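Local coordinates for putative uncharacterized protein (Desulfitobacterium hafniense, PDB 4JGI), which binds methylcobalamin through a Rossmann-like domain and probably acts as the methyl-carrying corrinoid protein of a putative O-demethylase, at residues Arg52-Glu57 and Ser196-Asp201; Phe121-Asp126 and Val133-Glu138; Ala192-Thr197 and Val203-Arg208. All blocks are in the same frame, centred on the assembly; numbering follows the deposited sequence.

Contact 1 (Arg52-Glu57 and Ser196-Asp201); sequences RFDSGE and STNAAD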
loop_
_atom_site.group_PDB
_atom_site.type_symbol
_atom_site.label_atom_id
_atom_site.label_comp_id
_atom_site.label_asym_id
_atom_site.label_seq_id
_atom_site.Cartn_x
_atom_site.Cartn_y
_atom_site.Cartn_z
ATOM N N ARG A 52 -4.315 -9.860 -11.489
ATOM C CA ARG A 52 -5.653 -10.198 -11.966
ATOM C C ARG A 52 -6.582 -9.023 -12.239
ATOM O O ARG A 52 -7.460 -9.065 -13.113
ATOM C CB ARG A 52 -6.279 -11.271 -11.063
ATOM C CG ARG A 52 -5.477 -12.552 -11.010
ATOM C CD ARG A 52 -5.985 -13.547 -10.038
ATOM N NE ARG A 52 -7.219 -14.193 -10.467
ATOM C CZ ARG A 52 -7.729 -15.245 -9.779
ATOM N NH1 ARG A 52 -7.098 -15.713 -8.689
ATOM N NH2 ARG A 52 -8.847 -15.828 -10.156
ATOM N N PHE A 53 -6.376 -7.936 -11.516
ATOM C CA PHE A 53 -6.995 -6.678 -11.841
ATOM C C PHE A 53 -6.396 -6.096 -13.150
ATOM O O PHE A 53 -7.164 -5.615 -13.985
ATOM C CB PHE A 53 -6.800 -5.718 -10.668
ATOM C CG PHE A 53 -7.335 -4.348 -10.929
ATOM C CD1 PHE A 53 -8.665 -4.093 -10.751
ATOM C CD2 PHE A 53 -6.529 -3.329 -11.442
ATOM C CE1 PHE A 53 -9.203 -2.841 -11.030
ATOM C CE2 PHE A 53 -7.024 -2.084 -11.714
ATOM C CZ PHE A 53 -8.363 -1.839 -11.528
ATOM N N ASP A 54 -5.093 -6.123 -13.257
ATOM C CA ASP A 54 -4.425 -5.510 -14.405
ATOM C C ASP A 54 -4.773 -6.241 -15.691
ATOM O O ASP A 54 -4.848 -5.613 -16.710
ATOM C CB ASP A 54 -2.897 -5.440 -14.257
ATOM C CG ASP A 54 -2.459 -4.268 -13.347
ATOM O OD1 ASP A 54 -3.292 -3.342 -13.019
ATOM O OD2 ASP A 54 -1.285 -4.292 -12.947
ATOM N N SER A 55 -5.100 -7.530 -15.601
ATOM C CA SER A 55 -5.511 -8.336 -16.767
ATOM C C SER A 55 -6.928 -8.078 -17.181
ATOM O O SER A 55 -7.322 -8.455 -18.283
ATOM C CB SER A 55 -5.319 -9.803 -16.433
ATOM O OG SER A 55 -6.435 -10.303 -15.613
ATOM N N GLY A 56 -7.724 -7.440 -16.295
ATOM C CA GLY A 56 -9.116 -7.157 -16.511
ATOM C C GLY A 56 -10.087 -8.209 -15.928
ATOM O O GLY A 56 -11.259 -8.048 -16.066
ATOM N N GLU A 57 -9.587 -9.246 -15.252
ATOM C CA GLU A 57 -10.421 -10.263 -14.618
ATOM C C GLU A 57 -11.131 -9.718 -13.378
ATOM O O GLU A 57 -12.337 -9.935 -13.167
ATOM C CB GLU A 57 -9.579 -11.479 -14.250
ATOM C CG GLU A 57 -10.330 -12.626 -13.693
ATOM C CD GLU A 57 -9.486 -13.739 -13.038
ATOM O OE1 GLU A 57 -8.206 -13.734 -13.066
ATOM O OE2 GLU A 57 -10.176 -14.601 -12.398
ATOM N N SER A 196 2.277 3.570 -9.202
ATOM C CA SER A 196 1.546 2.269 -9.116
ATOM C C SER A 196 0.632 2.047 -10.282
ATOM O O SER A 196 -0.081 2.967 -10.645
ATOM C CB SER A 196 0.751 2.139 -7.787
ATOM O OG SER A 196 0.212 3.375 -7.469
ATOM N N THR A 197 0.445 0.792 -10.691
ATOM C CA THR A 197 -0.664 0.507 -11.670
ATOM C C THR A 197 -2.063 0.358 -10.977
ATOM O O THR A 197 -3.143 0.668 -11.489
ATOM C CB THR A 197 -0.346 -0.757 -12.479
ATOM O OG1 THR A 197 -0.166 -1.867 -11.589
ATOM C CG2 THR A 197 0.953 -0.528 -13.315
ATOM N N ASN A 198 -1.996 -0.080 -9.758
ATOM C CA ASN A 198 -3.117 -0.349 -8.980
ATOM C C ASN A 198 -2.595 -0.461 -7.563
ATOM O O ASN A 198 -1.379 -0.552 -7.341
ATOM C CB ASN A 198 -3.930 -1.552 -9.393
ATOM C CG ASN A 198 -3.190 -2.829 -9.218
ATOM O OD1 ASN A 198 -2.893 -3.210 -8.102
ATOM N ND2 ASN A 198 -2.869 -3.524 -10.347
ATOM N N ALA A 199 -3.469 -0.412 -6.607
ATOM C CA ALA A 199 -3.085 -0.320 -5.247
ATOM C C ALA A 199 -2.294 -1.525 -4.759
ATOM O O ALA A 199 -1.391 -1.394 -3.919
ATOM C CB ALA A 199 -4.293 -0.129 -4.362
ATOM N N ALA A 200 -2.628 -2.692 -5.278
ATOM C CA ALA A 200 -1.881 -3.891 -4.871
ATOM C C ALA A 200 -0.431 -3.871 -5.438
ATOM O O ALA A 200 0.509 -4.240 -4.716
ATOM C CB ALA A 200 -2.656 -5.115 -5.321
ATOM N N ASP A 201 -0.298 -3.430 -6.693
ATOM C CA ASP A 201 1.035 -3.195 -7.231
ATOM C C ASP A 201 1.800 -2.186 -6.390
ATOM O O ASP A 201 2.990 -2.343 -6.107
ATOM C CB ASP A 201 0.923 -2.682 -8.650
ATOM C CG ASP A 201 2.260 -2.408 -9.289
ATOM O OD1 ASP A 201 3.002 -3.384 -9.464
ATOM O OD2 ASP A 201 2.497 -1.222 -9.701
#

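Contact 2 (Phe121-Asp126 and Val133-Glu138); sequences FDLGID and VDKVKE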
loop_
_atom_site.group_PDB
_atom_site.type_symbol
_atom_site.label_atom_id
_atom_site.label_comp_id
_atom_site.label_asym_id
_atom_site.label_seq_id
_atom_site.Cartn_x
_atom_site.Cartn_y
_atom_site.Cartn_z
ATOM N N PHE A 121 0.180 7.240 7.971
ATOM C CA PHE A 121 -0.282 8.571 8.386
ATOM C C PHE A 121 -1.067 9.191 7.212
ATOM O O PHE A 121 -0.478 9.733 6.259
ATOM C CB PHE A 121 0.849 9.449 8.811
ATOM C CG PHE A 121 1.694 8.869 9.904
ATOM C CD1 PHE A 121 2.730 7.996 9.657
ATOM C CD2 PHE A 121 1.416 9.209 11.251
ATOM C CE1 PHE A 121 3.483 7.441 10.671
ATOM C CE2 PHE A 121 2.157 8.636 12.290
ATOM C CZ PHE A 121 3.209 7.767 11.976
ATOM N N ASP A 122 -2.393 9.003 7.263
ATOM C CA ASP A 122 -3.274 9.526 6.257
ATOM C C ASP A 122 -3.661 10.948 6.494
ATOM O O ASP A 122 -4.326 11.245 7.517
ATOM C CB ASP A 122 -4.486 8.597 6.132
ATOM C CG ASP A 122 -5.523 9.105 5.164
ATOM O OD1 ASP A 122 -5.166 9.805 4.193
ATOM O OD2 ASP A 122 -6.716 8.677 5.349
ATOM N N LEU A 123 -3.187 11.845 5.631
ATOM C CA LEU A 123 -3.412 13.253 5.802
ATOM C C LEU A 123 -4.737 13.723 5.149
ATOM O O LEU A 123 -5.146 14.871 5.265
ATOM C CB LEU A 123 -2.252 14.087 5.258
ATOM C CG LEU A 123 -0.910 13.784 5.956
ATOM C CD1 LEU A 123 0.168 14.601 5.334
ATOM C CD2 LEU A 123 -0.972 14.275 7.384
ATOM N N GLY A 124 -5.399 12.844 4.423
ATOM C CA GLY A 124 -6.679 13.147 3.789
ATOM C C GLY A 124 -6.599 13.737 2.403
ATOM O O GLY A 124 -5.715 13.373 1.642
ATOM N N ILE A 125 -7.466 14.677 2.051
ATOM C CA ILE A 125 -7.542 15.265 0.675
ATOM C C ILE A 125 -7.135 16.747 0.596
ATOM O O ILE A 125 -7.195 17.412 1.666
ATOM C CB ILE A 125 -8.936 15.065 0.063
ATOM C CG1 ILE A 125 -10.023 15.744 0.877
ATOM C CG2 ILE A 125 -9.275 13.578 0.038
ATOM C CD1 ILE A 125 -11.394 15.609 0.295
ATOM N N ASP A 126 -6.919 17.213 -0.593
ATOM C CA ASP A 126 -6.532 18.582 -0.878
ATOM C C ASP A 126 -5.456 19.076 0.016
ATOM O O ASP A 126 -5.505 20.175 0.446
ATOM C CB ASP A 126 -7.766 19.437 -0.846
ATOM C CG ASP A 126 -7.523 20.851 -1.471
ATOM O OD1 ASP A 126 -6.692 21.080 -2.397
ATOM O OD2 ASP A 126 -8.211 21.744 -1.025
ATOM N N VAL A 133 5.037 18.277 3.931
ATOM C CA VAL A 133 6.424 18.391 4.349
ATOM C C VAL A 133 6.584 18.453 5.865
ATOM O O VAL A 133 7.467 17.754 6.461
ATOM C CB VAL A 133 7.099 19.583 3.662
ATOM C CG1 VAL A 133 8.511 19.840 4.258
ATOM C CG2 VAL A 133 7.120 19.408 2.208
ATOM N N ASP A 134 5.727 19.197 6.569
ATOM C CA ASP A 134 5.759 19.206 8.025
ATOM C C ASP A 134 5.538 17.841 8.666
ATOM O O ASP A 134 6.235 17.429 9.621
ATOM C CB ASP A 134 4.845 20.299 8.593
ATOM C CG ASP A 134 5.437 21.765 8.315
ATOM O OD1 ASP A 134 6.618 21.927 7.874
ATOM O OD2 ASP A 134 4.731 22.774 8.483
ATOM N N LYS A 135 4.655 17.027 8.071
ATOM C CA LYS A 135 4.423 15.726 8.590
ATOM C C LYS A 135 5.649 14.790 8.395
ATOM O O LYS A 135 5.962 14.006 9.216
ATOM C CB LYS A 135 3.192 15.086 7.936
ATOM C CG LYS A 135 2.715 13.832 8.669
ATOM C CD LYS A 135 2.152 14.150 10.078
ATOM C CE LYS A 135 1.441 12.994 10.689
ATOM N NZ LYS A 135 0.854 13.520 11.977
ATOM N N VAL A 136 6.332 14.947 7.276
ATOM C CA VAL A 136 7.547 14.163 6.996
ATOM C C VAL A 136 8.624 14.542 8.008
ATOM O O VAL A 136 9.270 13.656 8.567
ATOM C CB VAL A 136 8.013 14.405 5.571
ATOM C CG1 VAL A 136 9.403 13.841 5.334
ATOM C CG2 VAL A 136 7.060 13.880 4.540
ATOM N N LYS A 137 8.765 15.833 8.305
ATOM C CA LYS A 137 9.705 16.213 9.362
ATOM C C LYS A 137 9.384 15.613 10.720
ATOM O O LYS A 137 10.280 15.273 11.491
ATOM C CB LYS A 137 9.771 17.752 9.531
ATOM C CG LYS A 137 10.319 18.491 8.355
ATOM C CD LYS A 137 10.211 19.982 8.566
ATOM C CE LYS A 137 10.846 20.684 7.381
ATOM N NZ LYS A 137 11.139 22.116 7.591
ATOM N N GLU A 138 8.076 15.570 11.061
ATOM C CA GLU A 138 7.602 15.038 12.294
ATOM C C GLU A 138 7.825 13.570 12.490
ATOM O O GLU A 138 8.238 13.129 13.591
ATOM C CB GLU A 138 6.125 15.408 12.467
ATOM C CG GLU A 138 5.524 14.960 13.790
ATOM C CD GLU A 138 4.004 15.200 13.906
ATOM O OE1 GLU A 138 3.402 15.858 13.022
ATOM O OE2 GLU A 138 3.374 14.795 14.942
#

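Contact 3 (Ala192-Thr197 and Val203-Arg208); sequences ADDFST and VKICQR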
loop_
_atom_site.group_PDB
_atom_site.type_symbol
_atom_site.label_atom_id
_atom_site.label_comp_id
_atom_site.label_asym_id
_atom_site.label_seq_id
_atom_site.Cartn_x
_atom_site.Cartn_y
_atom_site.Cartn_z
ATOM N N ALA A 192 9.282 11.406 -8.771
ATOM C CA ALA A 192 9.066 10.267 -7.880
ATOM C C ALA A 192 9.964 9.094 -8.095
ATOM O O ALA A 192 10.560 8.971 -9.192
ATOM C CB ALA A 192 7.578 9.849 -7.947
ATOM N N ASP A 193 10.009 8.165 -7.170
ATOM C CA ASP A 193 10.751 6.949 -7.340
ATOM C C ASP A 193 9.991 5.887 -8.127
ATOM O O ASP A 193 10.600 5.145 -8.890
ATOM C CB ASP A 193 11.197 6.389 -5.980
ATOM C CG ASP A 193 12.158 7.324 -5.303
ATOM O OD1 ASP A 193 13.279 7.431 -5.811
ATOM O OD2 ASP A 193 11.816 7.937 -4.305
ATOM N N ASP A 194 8.657 5.845 -7.963
ATOM C CA ASP A 194 7.874 4.902 -8.752
ATOM C C ASP A 194 6.418 5.369 -8.749
ATOM O O ASP A 194 6.047 6.318 -8.048
ATOM C CB ASP A 194 7.957 3.492 -8.211
ATOM C CG ASP A 194 7.941 2.389 -9.371
ATOM O OD1 ASP A 194 7.455 2.646 -10.528
ATOM O OD2 ASP A 194 8.417 1.286 -9.037
ATOM N N PHE A 195 5.607 4.724 -9.588
ATOM C CA PHE A 195 4.202 4.973 -9.705
ATOM C C PHE A 195 3.494 3.599 -9.690
ATOM O O PHE A 195 4.089 2.605 -9.959
ATOM C CB PHE A 195 3.821 5.683 -10.979
ATOM C CG PHE A 195 4.033 4.821 -12.180
ATOM C CD1 PHE A 195 5.295 4.731 -12.714
ATOM C CD2 PHE A 195 2.982 4.090 -12.751
ATOM C CE1 PHE A 195 5.575 3.933 -13.803
ATOM C CE2 PHE A 195 3.273 3.254 -13.822
ATOM C CZ PHE A 195 4.574 3.212 -14.354
ATOM N N SER A 196 2.277 3.570 -9.202
ATOM C CA SER A 196 1.546 2.269 -9.116
ATOM C C SER A 196 0.632 2.047 -10.282
ATOM O O SER A 196 -0.081 2.967 -10.645
ATOM C CB SER A 196 0.751 2.139 -7.787
ATOM O OG SER A 196 0.212 3.375 -7.469
ATOM N N THR A 197 0.445 0.792 -10.691
ATOM C CA THR A 197 -0.664 0.507 -11.670
ATOM C C THR A 197 -2.063 0.358 -10.977
ATOM O O THR A 197 -3.143 0.668 -11.489
ATOM C CB THR A 197 -0.346 -0.757 -12.479
ATOM O OG1 THR A 197 -0.166 -1.867 -11.589
ATOM C CG2 THR A 197 0.953 -0.528 -13.315
ATOM N N VAL A 203 1.539 -1.645 -3.143
ATOM C CA VAL A 203 2.011 -2.295 -1.933
ATOM C C VAL A 203 3.243 -3.137 -2.212
ATOM O O VAL A 203 4.178 -3.164 -1.401
ATOM C CB VAL A 203 0.932 -3.128 -1.252
ATOM C CG1 VAL A 203 1.484 -3.920 -0.110
ATOM C CG2 VAL A 203 -0.182 -2.248 -0.793
ATOM N N LYS A 204 3.193 -3.853 -3.332
ATOM C CA LYS A 204 4.341 -4.683 -3.812
ATOM C C LYS A 204 5.603 -3.817 -3.884
ATOM O O LYS A 204 6.669 -4.224 -3.377
ATOM C CB LYS A 204 4.076 -5.290 -5.177
ATOM C CG LYS A 204 5.265 -6.168 -5.646
ATOM C CD LYS A 204 5.040 -6.580 -7.113
ATOM C CE LYS A 204 6.173 -7.366 -7.763
ATOM N NZ LYS A 204 5.845 -8.167 -9.015
ATOM N N ILE A 205 5.464 -2.654 -4.488
ATOM C CA ILE A 205 6.594 -1.697 -4.581
ATOM C C ILE A 205 7.126 -1.294 -3.228
ATOM O O ILE A 205 8.366 -1.301 -2.952
ATOM C CB ILE A 205 6.243 -0.513 -5.467
ATOM C CG1 ILE A 205 6.020 -0.890 -6.922
ATOM C CG2 ILE A 205 7.264 0.618 -5.304
ATOM C CD1 ILE A 205 5.242 0.090 -7.744
ATOM N N CYS A 206 6.236 -0.964 -2.338
ATOM C CA CYS A 206 6.594 -0.466 -1.049
ATOM C C CYS A 206 7.259 -1.556 -0.177
ATOM O O CYS A 206 8.224 -1.307 0.553
ATOM C CB CYS A 206 5.346 0.058 -0.350
ATOM S SG CYS A 206 4.695 1.632 -0.994
ATOM N N GLN A 207 6.736 -2.758 -0.304
ATOM C CA GLN A 207 7.353 -3.909 0.392
ATOM C C GLN A 207 8.808 -4.179 -0.058
ATOM O O GLN A 207 9.657 -4.445 0.795
ATOM C CB GLN A 207 6.522 -5.158 0.226
ATOM C CG GLN A 207 5.224 -5.150 1.008
ATOM C CD GLN A 207 5.327 -5.371 2.533
ATOM O OE1 GLN A 207 6.267 -4.965 3.221
ATOM N NE2 GLN A 207 4.304 -6.017 3.074
ATOM N N ARG A 208 9.082 -4.003 -1.344
ATOM C CA ARG A 208 10.426 -4.120 -1.867
ATOM C C ARG A 208 11.349 -3.065 -1.276
ATOM O O ARG A 208 12.528 -3.333 -1.005
ATOM C CB ARG A 208 10.458 -4.092 -3.410
ATOM C CG ARG A 208 9.796 -5.297 -4.065
ATOM C CD ARG A 208 9.682 -5.246 -5.538
ATOM N NE ARG A 208 9.382 -6.600 -6.042
ATOM C CZ ARG A 208 9.708 -7.055 -7.257
ATOM N NH1 ARG A 208 10.155 -6.198 -8.156
ATOM N NH2 ARG A 208 9.513 -8.352 -7.609
#

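Contact 1 (Arg52-Glu57 and Ser196-Asp201)
Both carboxylate oxygens of Asp54, near the end of helix 32-54, are taken up by the turn that leads into helix 199-209. Asp54 OD1 accepts from Asn198 ND2 at 2.7 Å. This donor points along its own amide plane but meets the oxygen from above the carboxylate, the two flat groups being turned 57° apart. The Thr197 hydroxyl gives its proton to the other oxygen on the syn lone pair, Thr197 OG1 to Asp54 OD2 3.0 Å, with the two side chains crossing at about a right angle. Beside these bonds the packing is closest where Phe53 CD2 comes within 3.8 Å of Asn198 CB; the ring also lies against Ile60 and Leu63 of helix 60-77. Asn198 is the N-cap of helix 199-209. With CG between the backbone N and the carbonyl carbon (chi1 66°), Asn198 OD1 accepts from Asp201 N at 3.0 Å and, weakly, from Ala200 N, while ND2 reaches Asp54 and makes a weak bond to Gly50 O. One amide therefore joins the helical N-terminal domain to the Rossmann-like cobalamin domain, right before Ala199, whose backbone N hydrogen-bonds the cofactor. With an alanine here, Asp54 OD1 is likely to lose its N-H donor and the first turn of helix 199-209 its side-chain cap. Asn198 is buried, whereas Asp54 and Thr197, which share the hydroxyl bond, lie on the solvent side, where the chain runs on through the Schellman motif at Gly56 and Arg52 grips Glu57 side-on.

Contact 2 (Phe121-Asp126 and Val133-Glu138)
Lys135, on helix 129-139, lays its aliphatic chain across Leu123 and Phe121 at the edge of the sheet, and carbon-carbon packing makes the whole contact. Lys135 CB is the first atom to touch, 4.0 Å from Leu123 CD1. Lys135 CG leaves anti to the backbone N (chi1 -167°) and comes within 3.9 Å of Leu123 CD2; Lys135 CD, one bond further, still lies 4.1 Å from that same Leu123 CD2. The chain bends at chi2 (67°) and is extended from there on, which carries Lys135 CE past the leucine to the phenylalanine, 3.8 Å from Phe121 CD2 and 4.1 Å from Phe121 CB. Lysine and phenylalanine side chains cross at about a right angle. At the tip, Lys135 NZ has moved beyond the hydrophobic pair and is 3.6 Å from Glu138 OE1, a long salt bridge within the helix, on the surface of the protein.

Phe121 and Leu123 both turn to the helix because they alternate with Asp122, which points to the other side of the sheet and makes salt bridges with Lys106 and Arg110. Asp122 OD1 also accepts from Gly124 N at 3.1 Å, forming an Asx turn; the donor stands 61° out of the carboxylate plane. The backbone angles of Gly124 would press a CB against the preceding carbonyl oxygen, which calls for glycine. Lys135 and Leu123 both touch Val93 as well, on the neighbouring strand 91-96. Strand 119-122 is the outer strand of a parallel sheet ordered 2-1-3-4-5, and helix 129-139 belongs to the beta-alpha-beta crossover that passes over strand 91-96 to strand 143-147, as in the Rossmann-like fold of B12-binding domains.

Contact 3 (Ala192-Thr197 and Val203-Arg208)
Ile205 CD1 fits against the short strand 194-195, 3.5 Å from Phe195 O and 3.6 Å from Asp194 OD2, in the last strand-helix unit of the Rossmann-like cobalamin domain. The rest of the isoleucine follows the aspartate: Ile205 CG1 is 3.9 Å from Asp194 OD2, and Ile205 CG2 is 4.1 Å from Asp194 CB. CG1 stands anti to the carbonyl carbon (chi1 -65°) and CG2 anti to the backbone N, an arrangement that turns both branches to Asp194. No hydrogen bond crosses here; a hydrocarbon branch lies on a carboxylate and a peptide oxygen.

The next shell positions the strand and the helix. The strand is held by backbone hydrogen bonds of Asp194 and Ser196 with Ile177 on strand 174-178. The side chain of Phe195 leaves on the other side and packs on Glu184 and Cys187 of helix 184-190, so the edge strand has a helix on each side. Farther out, Val203 and Cys206 of helix 199-209 pack on Phe109 of helix 104-115. The aspartate itself is fixed from within its own strand: while OD2 meets the isoleucine, Asp194 OD1 accepts from Phe195 N at 2.9 Å, with an N-H...O angle of 150°, on the anti side and 27° out of the carboxylate plane.

Contacts 1 and 3 are neighbours, with centres about 13 Å apart: they share Ser196 and Thr197 and use the same helix 199-209, contact 1 at its N-terminal end and contact 3 farther along. Contact 2 lies about 26 Å from contact 1 and about 19 Å from contact 3, centre to centre, and belongs to the opposite edge of the sheet that contact 3 reaches. Distance from the cofactor follows this layout. The Asn198 side chain comes within about 3 Å of the bound methylcobalamin, that of Ile205 within about 7 Å, and that of Leu123 only within about 12 Å. Contact 1 ties the two domains together beside the pocket, whereas contacts 2 and 3 pack helices onto the two outer strands.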